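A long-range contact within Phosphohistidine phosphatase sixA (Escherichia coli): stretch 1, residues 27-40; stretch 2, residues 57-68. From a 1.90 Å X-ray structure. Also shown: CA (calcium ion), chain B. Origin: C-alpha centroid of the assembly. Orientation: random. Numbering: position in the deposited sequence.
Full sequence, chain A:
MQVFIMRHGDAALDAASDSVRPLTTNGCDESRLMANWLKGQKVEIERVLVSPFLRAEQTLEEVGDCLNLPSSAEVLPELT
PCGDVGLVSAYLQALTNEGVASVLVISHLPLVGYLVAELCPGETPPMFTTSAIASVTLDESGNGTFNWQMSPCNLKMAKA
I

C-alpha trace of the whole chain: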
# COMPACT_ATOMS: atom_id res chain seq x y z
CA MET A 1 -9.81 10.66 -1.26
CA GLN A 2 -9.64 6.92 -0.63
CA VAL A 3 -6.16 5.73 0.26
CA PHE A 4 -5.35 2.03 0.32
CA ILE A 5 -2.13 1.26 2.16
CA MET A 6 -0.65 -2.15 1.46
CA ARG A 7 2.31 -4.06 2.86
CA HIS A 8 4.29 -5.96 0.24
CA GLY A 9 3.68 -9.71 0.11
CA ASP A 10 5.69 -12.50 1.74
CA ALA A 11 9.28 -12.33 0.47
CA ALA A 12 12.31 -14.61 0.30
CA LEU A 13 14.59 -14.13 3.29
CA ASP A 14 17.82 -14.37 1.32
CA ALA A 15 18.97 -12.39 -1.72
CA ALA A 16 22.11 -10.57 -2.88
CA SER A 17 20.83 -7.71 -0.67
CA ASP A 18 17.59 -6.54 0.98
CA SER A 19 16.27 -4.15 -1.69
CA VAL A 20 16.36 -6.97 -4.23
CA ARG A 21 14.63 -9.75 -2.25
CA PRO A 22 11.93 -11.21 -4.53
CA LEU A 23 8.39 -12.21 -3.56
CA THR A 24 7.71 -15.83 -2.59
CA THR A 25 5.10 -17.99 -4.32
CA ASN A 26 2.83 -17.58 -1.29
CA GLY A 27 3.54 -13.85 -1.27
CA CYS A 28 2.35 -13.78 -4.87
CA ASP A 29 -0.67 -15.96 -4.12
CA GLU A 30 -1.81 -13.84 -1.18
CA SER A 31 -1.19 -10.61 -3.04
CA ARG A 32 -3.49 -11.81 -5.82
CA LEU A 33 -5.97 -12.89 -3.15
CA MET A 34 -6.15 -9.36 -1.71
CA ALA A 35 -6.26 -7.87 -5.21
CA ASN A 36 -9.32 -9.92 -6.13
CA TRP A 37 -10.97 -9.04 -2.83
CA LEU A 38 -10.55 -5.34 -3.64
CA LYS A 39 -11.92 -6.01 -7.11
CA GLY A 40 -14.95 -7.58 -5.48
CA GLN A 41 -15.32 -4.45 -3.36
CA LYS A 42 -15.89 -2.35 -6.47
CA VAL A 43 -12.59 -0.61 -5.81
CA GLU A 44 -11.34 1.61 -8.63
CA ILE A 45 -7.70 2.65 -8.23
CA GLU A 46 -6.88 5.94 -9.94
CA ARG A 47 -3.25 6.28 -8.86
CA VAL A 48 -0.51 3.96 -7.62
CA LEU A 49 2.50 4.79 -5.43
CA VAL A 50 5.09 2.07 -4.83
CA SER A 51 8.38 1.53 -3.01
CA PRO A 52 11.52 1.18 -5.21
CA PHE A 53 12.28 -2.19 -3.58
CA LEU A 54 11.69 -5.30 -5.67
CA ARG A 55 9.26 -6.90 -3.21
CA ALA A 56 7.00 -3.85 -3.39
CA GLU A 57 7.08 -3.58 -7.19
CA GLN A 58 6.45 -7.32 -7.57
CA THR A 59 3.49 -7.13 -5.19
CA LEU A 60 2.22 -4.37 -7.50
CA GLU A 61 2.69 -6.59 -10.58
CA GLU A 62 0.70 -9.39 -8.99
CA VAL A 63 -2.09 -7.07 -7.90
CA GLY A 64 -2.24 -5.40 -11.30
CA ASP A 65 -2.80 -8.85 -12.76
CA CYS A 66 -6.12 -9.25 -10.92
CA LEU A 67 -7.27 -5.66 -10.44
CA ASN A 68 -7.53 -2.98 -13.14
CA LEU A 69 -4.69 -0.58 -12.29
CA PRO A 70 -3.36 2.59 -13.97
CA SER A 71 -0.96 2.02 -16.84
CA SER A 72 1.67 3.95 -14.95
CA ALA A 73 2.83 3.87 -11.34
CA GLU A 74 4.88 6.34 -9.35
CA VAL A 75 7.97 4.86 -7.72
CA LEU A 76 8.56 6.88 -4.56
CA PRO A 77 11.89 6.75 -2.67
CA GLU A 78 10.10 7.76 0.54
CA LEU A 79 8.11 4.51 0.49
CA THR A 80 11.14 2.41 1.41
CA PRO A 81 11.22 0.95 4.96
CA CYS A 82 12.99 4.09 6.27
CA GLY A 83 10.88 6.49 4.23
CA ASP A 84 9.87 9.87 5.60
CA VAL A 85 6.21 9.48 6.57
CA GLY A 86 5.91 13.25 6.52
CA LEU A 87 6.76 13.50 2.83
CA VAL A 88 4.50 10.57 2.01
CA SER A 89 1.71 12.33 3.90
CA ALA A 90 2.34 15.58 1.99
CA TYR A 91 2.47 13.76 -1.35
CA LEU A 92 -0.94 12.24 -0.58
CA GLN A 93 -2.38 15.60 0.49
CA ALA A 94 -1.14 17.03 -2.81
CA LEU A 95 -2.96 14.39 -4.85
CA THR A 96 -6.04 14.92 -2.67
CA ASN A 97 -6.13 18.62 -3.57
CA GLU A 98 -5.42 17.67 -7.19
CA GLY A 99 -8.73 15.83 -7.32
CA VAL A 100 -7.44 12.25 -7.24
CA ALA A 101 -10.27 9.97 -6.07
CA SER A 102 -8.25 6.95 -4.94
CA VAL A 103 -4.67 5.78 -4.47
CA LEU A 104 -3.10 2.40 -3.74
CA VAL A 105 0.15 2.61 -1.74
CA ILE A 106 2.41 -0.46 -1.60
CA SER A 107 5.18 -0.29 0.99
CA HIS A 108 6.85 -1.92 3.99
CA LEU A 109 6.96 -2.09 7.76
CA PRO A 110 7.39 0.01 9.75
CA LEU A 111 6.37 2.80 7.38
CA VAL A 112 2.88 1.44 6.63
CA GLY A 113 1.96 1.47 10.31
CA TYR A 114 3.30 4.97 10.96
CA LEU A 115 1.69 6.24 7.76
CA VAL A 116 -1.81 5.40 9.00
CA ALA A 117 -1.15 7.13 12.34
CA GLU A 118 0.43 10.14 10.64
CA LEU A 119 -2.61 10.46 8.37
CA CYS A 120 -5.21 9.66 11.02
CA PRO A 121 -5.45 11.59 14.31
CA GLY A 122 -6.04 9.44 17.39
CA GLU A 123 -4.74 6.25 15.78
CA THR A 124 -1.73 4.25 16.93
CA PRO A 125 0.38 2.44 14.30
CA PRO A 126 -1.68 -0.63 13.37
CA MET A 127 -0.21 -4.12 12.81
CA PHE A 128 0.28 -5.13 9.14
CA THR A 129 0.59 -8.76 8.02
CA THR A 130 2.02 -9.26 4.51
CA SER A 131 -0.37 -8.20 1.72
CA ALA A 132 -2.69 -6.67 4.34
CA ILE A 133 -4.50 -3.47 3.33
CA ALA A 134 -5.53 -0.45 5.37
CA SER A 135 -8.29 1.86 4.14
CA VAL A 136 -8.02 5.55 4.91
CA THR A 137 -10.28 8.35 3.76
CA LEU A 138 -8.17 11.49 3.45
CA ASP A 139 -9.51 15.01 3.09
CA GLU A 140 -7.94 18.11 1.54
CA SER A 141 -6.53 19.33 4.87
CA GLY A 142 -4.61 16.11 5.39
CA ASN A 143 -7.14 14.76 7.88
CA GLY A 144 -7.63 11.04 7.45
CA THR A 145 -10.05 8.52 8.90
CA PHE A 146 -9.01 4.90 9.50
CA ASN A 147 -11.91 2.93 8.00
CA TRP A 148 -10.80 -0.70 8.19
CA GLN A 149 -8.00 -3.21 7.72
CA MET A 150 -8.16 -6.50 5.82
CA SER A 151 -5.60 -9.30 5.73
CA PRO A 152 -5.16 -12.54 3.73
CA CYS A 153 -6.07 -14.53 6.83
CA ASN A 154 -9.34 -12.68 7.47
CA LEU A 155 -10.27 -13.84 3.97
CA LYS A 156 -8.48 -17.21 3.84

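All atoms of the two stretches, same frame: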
# COMPACT_ATOMS: atom_id res chain seq x y z
N GLY A 27 3.66 -15.30 -1.26
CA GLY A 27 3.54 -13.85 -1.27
C GLY A 27 2.79 -13.40 -2.51
O GLY A 27 2.02 -12.44 -2.46
N CYS A 28 3.03 -14.09 -3.62
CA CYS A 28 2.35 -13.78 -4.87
C CYS A 28 0.89 -14.20 -4.74
O CYS A 28 -0.02 -13.42 -5.02
CB CYS A 28 2.99 -14.53 -6.05
SG CYS A 28 4.59 -13.89 -6.59
N ASP A 29 0.68 -15.43 -4.29
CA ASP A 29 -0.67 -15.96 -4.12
C ASP A 29 -1.54 -15.05 -3.26
O ASP A 29 -2.65 -14.69 -3.66
CB ASP A 29 -0.64 -17.36 -3.51
CG ASP A 29 0.13 -18.36 -4.36
OD1 ASP A 29 -0.02 -18.35 -5.60
OD2 ASP A 29 0.88 -19.17 -3.77
N GLU A 30 -1.04 -14.69 -2.08
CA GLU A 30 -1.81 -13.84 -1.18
C GLU A 30 -2.01 -12.44 -1.72
O GLU A 30 -3.04 -11.81 -1.46
CB GLU A 30 -1.13 -13.75 0.18
CG GLU A 30 -0.95 -15.09 0.86
CD GLU A 30 -0.58 -14.94 2.31
OE1 GLU A 30 0.30 -14.10 2.61
OE2 GLU A 30 -1.16 -15.66 3.15
N SER A 31 -1.04 -11.94 -2.47
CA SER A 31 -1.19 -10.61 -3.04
C SER A 31 -2.31 -10.60 -4.07
O SER A 31 -3.06 -9.63 -4.17
CB SER A 31 0.13 -10.13 -3.66
OG SER A 31 1.01 -9.68 -2.64
N ARG A 32 -2.44 -11.69 -4.82
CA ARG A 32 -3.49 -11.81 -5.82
C ARG A 32 -4.83 -11.97 -5.10
O ARG A 32 -5.86 -11.48 -5.56
CB ARG A 32 -3.26 -13.02 -6.74
CG ARG A 32 -2.31 -12.77 -7.92
CD ARG A 32 -2.52 -13.80 -9.03
NE ARG A 32 -1.98 -13.35 -10.31
CZ ARG A 32 -0.74 -13.61 -10.74
NH1 ARG A 32 0.08 -14.32 -9.99
NH2 ARG A 32 -0.33 -13.14 -11.91
N LEU A 33 -4.79 -12.65 -3.96
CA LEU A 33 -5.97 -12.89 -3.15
C LEU A 33 -6.57 -11.55 -2.70
O LEU A 33 -7.78 -11.32 -2.83
CB LEU A 33 -5.60 -13.73 -1.93
CG LEU A 33 -6.72 -14.34 -1.08
CD1 LEU A 33 -7.62 -15.20 -1.95
CD2 LEU A 33 -6.10 -15.19 0.03
N MET A 34 -5.72 -10.68 -2.17
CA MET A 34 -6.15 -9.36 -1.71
C MET A 34 -6.60 -8.49 -2.88
O MET A 34 -7.54 -7.71 -2.76
CB MET A 34 -5.02 -8.66 -0.96
CG MET A 34 -4.64 -9.31 0.37
SD MET A 34 -5.97 -9.25 1.59
CE MET A 34 -6.11 -7.50 1.82
N ALA A 35 -5.92 -8.63 -4.01
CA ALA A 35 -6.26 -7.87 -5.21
C ALA A 35 -7.68 -8.20 -5.66
O ALA A 35 -8.47 -7.31 -5.94
CB ALA A 35 -5.27 -8.18 -6.32
N ASN A 36 -7.99 -9.49 -5.72
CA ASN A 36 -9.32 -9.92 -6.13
C ASN A 36 -10.37 -9.47 -5.13
O ASN A 36 -11.48 -9.12 -5.51
CB ASN A 36 -9.36 -11.44 -6.31
CG ASN A 36 -8.61 -11.91 -7.55
OD1 ASN A 36 -8.76 -11.33 -8.63
ND2 ASN A 36 -7.82 -12.96 -7.40
N TRP A 37 -10.02 -9.47 -3.85
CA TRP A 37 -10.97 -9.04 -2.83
C TRP A 37 -11.33 -7.58 -3.09
O TRP A 37 -12.50 -7.20 -3.06
CB TRP A 37 -10.36 -9.19 -1.43
CG TRP A 37 -11.29 -8.73 -0.37
CD1 TRP A 37 -12.40 -9.38 0.09
CD2 TRP A 37 -11.24 -7.48 0.33
NE1 TRP A 37 -13.05 -8.61 1.03
CE2 TRP A 37 -12.36 -7.44 1.19
CE3 TRP A 37 -10.36 -6.39 0.30
CZ2 TRP A 37 -12.63 -6.34 2.02
CZ3 TRP A 37 -10.62 -5.31 1.13
CH2 TRP A 37 -11.75 -5.29 1.97
N LEU A 38 -10.32 -6.75 -3.35
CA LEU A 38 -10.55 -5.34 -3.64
C LEU A 38 -11.42 -5.19 -4.87
O LEU A 38 -12.30 -4.34 -4.92
CB LEU A 38 -9.22 -4.61 -3.86
CG LEU A 38 -8.40 -4.26 -2.62
CD1 LEU A 38 -7.13 -3.56 -3.06
CD2 LEU A 38 -9.21 -3.37 -1.69
N LYS A 39 -11.16 -6.03 -5.88
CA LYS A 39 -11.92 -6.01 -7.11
C LYS A 39 -13.38 -6.30 -6.79
O LYS A 39 -14.29 -5.69 -7.35
CB LYS A 39 -11.37 -7.06 -8.08
CG LYS A 39 -12.19 -7.27 -9.34
CD LYS A 39 -11.55 -8.36 -10.20
CE LYS A 39 -12.36 -8.64 -11.44
NZ LYS A 39 -11.71 -9.71 -12.27
N GLY A 40 -13.60 -7.24 -5.87
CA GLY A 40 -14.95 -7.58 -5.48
C GLY A 40 -15.60 -6.47 -4.68
O GLY A 40 -16.82 -6.42 -4.56
N GLU A 57 7.42 -3.62 -5.77
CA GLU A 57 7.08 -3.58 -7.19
C GLU A 57 6.46 -4.90 -7.66
O GLU A 57 5.52 -4.90 -8.45
CB GLU A 57 8.33 -3.25 -8.01
CG GLU A 57 9.00 -1.94 -7.60
CD GLU A 57 10.29 -1.65 -8.35
OE1 GLU A 57 11.04 -2.61 -8.64
OE2 GLU A 57 10.56 -0.46 -8.63
N GLN A 58 6.98 -6.03 -7.17
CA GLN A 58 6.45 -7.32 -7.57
C GLN A 58 5.04 -7.52 -7.01
O GLN A 58 4.18 -8.11 -7.66
CB GLN A 58 7.35 -8.45 -7.09
CG GLN A 58 7.21 -9.71 -7.92
CD GLN A 58 8.02 -10.87 -7.38
OE1 GLN A 58 9.02 -10.68 -6.69
NE2 GLN A 58 7.59 -12.08 -7.70
N THR A 59 4.81 -7.03 -5.80
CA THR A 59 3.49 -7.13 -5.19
C THR A 59 2.54 -6.36 -6.10
O THR A 59 1.42 -6.80 -6.37
CB THR A 59 3.48 -6.50 -3.79
OG1 THR A 59 4.27 -7.30 -2.90
CG2 THR A 59 2.06 -6.42 -3.26
N LEU A 60 3.00 -5.22 -6.60
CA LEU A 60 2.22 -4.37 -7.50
C LEU A 60 1.89 -5.14 -8.78
O LEU A 60 0.75 -5.11 -9.25
CB LEU A 60 3.00 -3.11 -7.86
CG LEU A 60 2.27 -1.85 -8.34
CD1 LEU A 60 3.21 -1.05 -9.22
CD2 LEU A 60 1.00 -2.19 -9.10
N GLU A 61 2.89 -5.81 -9.35
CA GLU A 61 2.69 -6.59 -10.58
C GLU A 61 1.55 -7.57 -10.38
O GLU A 61 0.59 -7.59 -11.14
CB GLU A 61 3.94 -7.42 -10.93
CG GLU A 61 5.23 -6.67 -11.15
CD GLU A 61 6.41 -7.63 -11.37
OE1 GLU A 61 7.56 -7.14 -11.39
OE2 GLU A 61 6.18 -8.86 -11.52
N GLU A 62 1.68 -8.37 -9.33
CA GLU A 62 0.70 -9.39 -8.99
C GLU A 62 -0.71 -8.82 -8.84
O GLU A 62 -1.68 -9.36 -9.37
CB GLU A 62 1.13 -10.11 -7.71
CG GLU A 62 2.41 -10.93 -7.88
CD GLU A 62 2.20 -12.16 -8.76
OE1 GLU A 62 3.08 -12.47 -9.59
OE2 GLU A 62 1.16 -12.82 -8.59
N VAL A 63 -0.81 -7.71 -8.11
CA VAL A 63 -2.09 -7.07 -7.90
C VAL A 63 -2.66 -6.58 -9.23
O VAL A 63 -3.83 -6.81 -9.53
CB VAL A 63 -1.96 -5.87 -6.94
CG1 VAL A 63 -3.24 -5.05 -6.94
CG2 VAL A 63 -1.66 -6.36 -5.53
N GLY A 64 -1.82 -5.92 -10.01
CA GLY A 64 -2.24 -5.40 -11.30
C GLY A 64 -2.75 -6.48 -12.23
O GLY A 64 -3.48 -6.20 -13.19
N ASP A 65 -2.37 -7.72 -11.95
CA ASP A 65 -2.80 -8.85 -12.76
C ASP A 65 -4.24 -9.24 -12.46
O ASP A 65 -4.89 -9.86 -13.29
CB ASP A 65 -1.90 -10.06 -12.52
CG ASP A 65 -0.63 -10.02 -13.34
OD1 ASP A 65 -0.42 -9.05 -14.10
OD2 ASP A 65 0.17 -10.96 -13.22
N CYS A 66 -4.75 -8.89 -11.29
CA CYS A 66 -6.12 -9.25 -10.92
C CYS A 66 -7.06 -8.05 -10.82
O CYS A 66 -8.27 -8.19 -10.96
CB CYS A 66 -6.12 -10.00 -9.59
SG CYS A 66 -4.97 -11.39 -9.48
N LEU A 67 -6.49 -6.88 -10.59
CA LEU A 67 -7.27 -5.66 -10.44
C LEU A 67 -6.86 -4.64 -11.51
O LEU A 67 -5.67 -4.48 -11.79
CB LEU A 67 -7.02 -5.10 -9.04
CG LEU A 67 -7.78 -3.90 -8.47
CD1 LEU A 67 -9.25 -4.22 -8.33
CD2 LEU A 67 -7.19 -3.56 -7.10
N ASN A 68 -7.83 -3.97 -12.11
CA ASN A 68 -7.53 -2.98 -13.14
C ASN A 68 -6.79 -1.81 -12.50
O ASN A 68 -7.36 -1.06 -11.71
CB ASN A 68 -8.81 -2.46 -13.81
CG ASN A 68 -9.71 -3.58 -14.32
OD1 ASN A 68 -9.23 -4.61 -14.80
ND2 ASN A 68 -11.03 -3.38 -14.23
CA CA B . -6.33 -11.51 -14.71
O HOH W 1 2.75 -15.02 -10.54
O HOH W 2 -8.27 -10.04 -13.29
O HOH W 3 -3.84 -12.24 -15.75
O HOH W 4 -6.19 -9.10 -16.20
O HOH W 5 -6.08 -14.28 -15.03
O HOH W 6 -5.24 -13.07 -12.70

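Two helices pack side by side with their axes 8.0 Å apart at closest approach and their N-to-C directions 45° apart, burying 674 Å². No direct hydrogen bond joins them; fit, apolar contact and charge hold the pair. The backbones come nearest at Ala 35, whose CA lies 5.0 Å from Val 63 CA. Its CB points toward the second helix and is the small bump that enters a hollow formed by Val 63, Cys 66 and Leu 67: Ala 35 CB lies 3.7 Å from Val 63 CA, 3.8 Å from Val 63 CG1, 3.8 Å from Cys 66 CB and 4.5 Å from Leu 67 CB. A single methyl lets the backbones come this near. One turn earlier, Ser 31 is similarly compact. Its OG donates a hydrogen bond to Gly 27 O (2.9 Å), while Ser 31 OG also rests 3.5 Å from the methyl Thr 59 CG2. Val 63 CG2 fits against the backbone at Ser 31 O, 3.8 Å away. Beyond the second helix, Leu 67 answers with a larger bump: its CD1 reaches Lys 39 CA at 3.4 Å and its CD2 lies 4.0 Å from Leu 38 CB. The extended Lys 39 chain passes alongside, with Lys 39 CD 3.4 Å from Cys 66 O. Cys 66, heavily covered, packs against both Ala 35 and Arg 32, with Cys 66 SG 3.4 Å from Arg 32 CG. Arg 32 leaves its helix sideways, but its long chain brings the guanidinium to two acids. Arg 32 NH2 forms a salt bridge with Asp 65 OD2 (2.6 Å), near the guanidinium plane; Glu 62 OE2 lies over one face in a second salt bridge, modelled too close for its length to be trusted. Water 1 links Arg 32 NH1 (2.8 Å) to Glu 62 OE1 (2.7 Å).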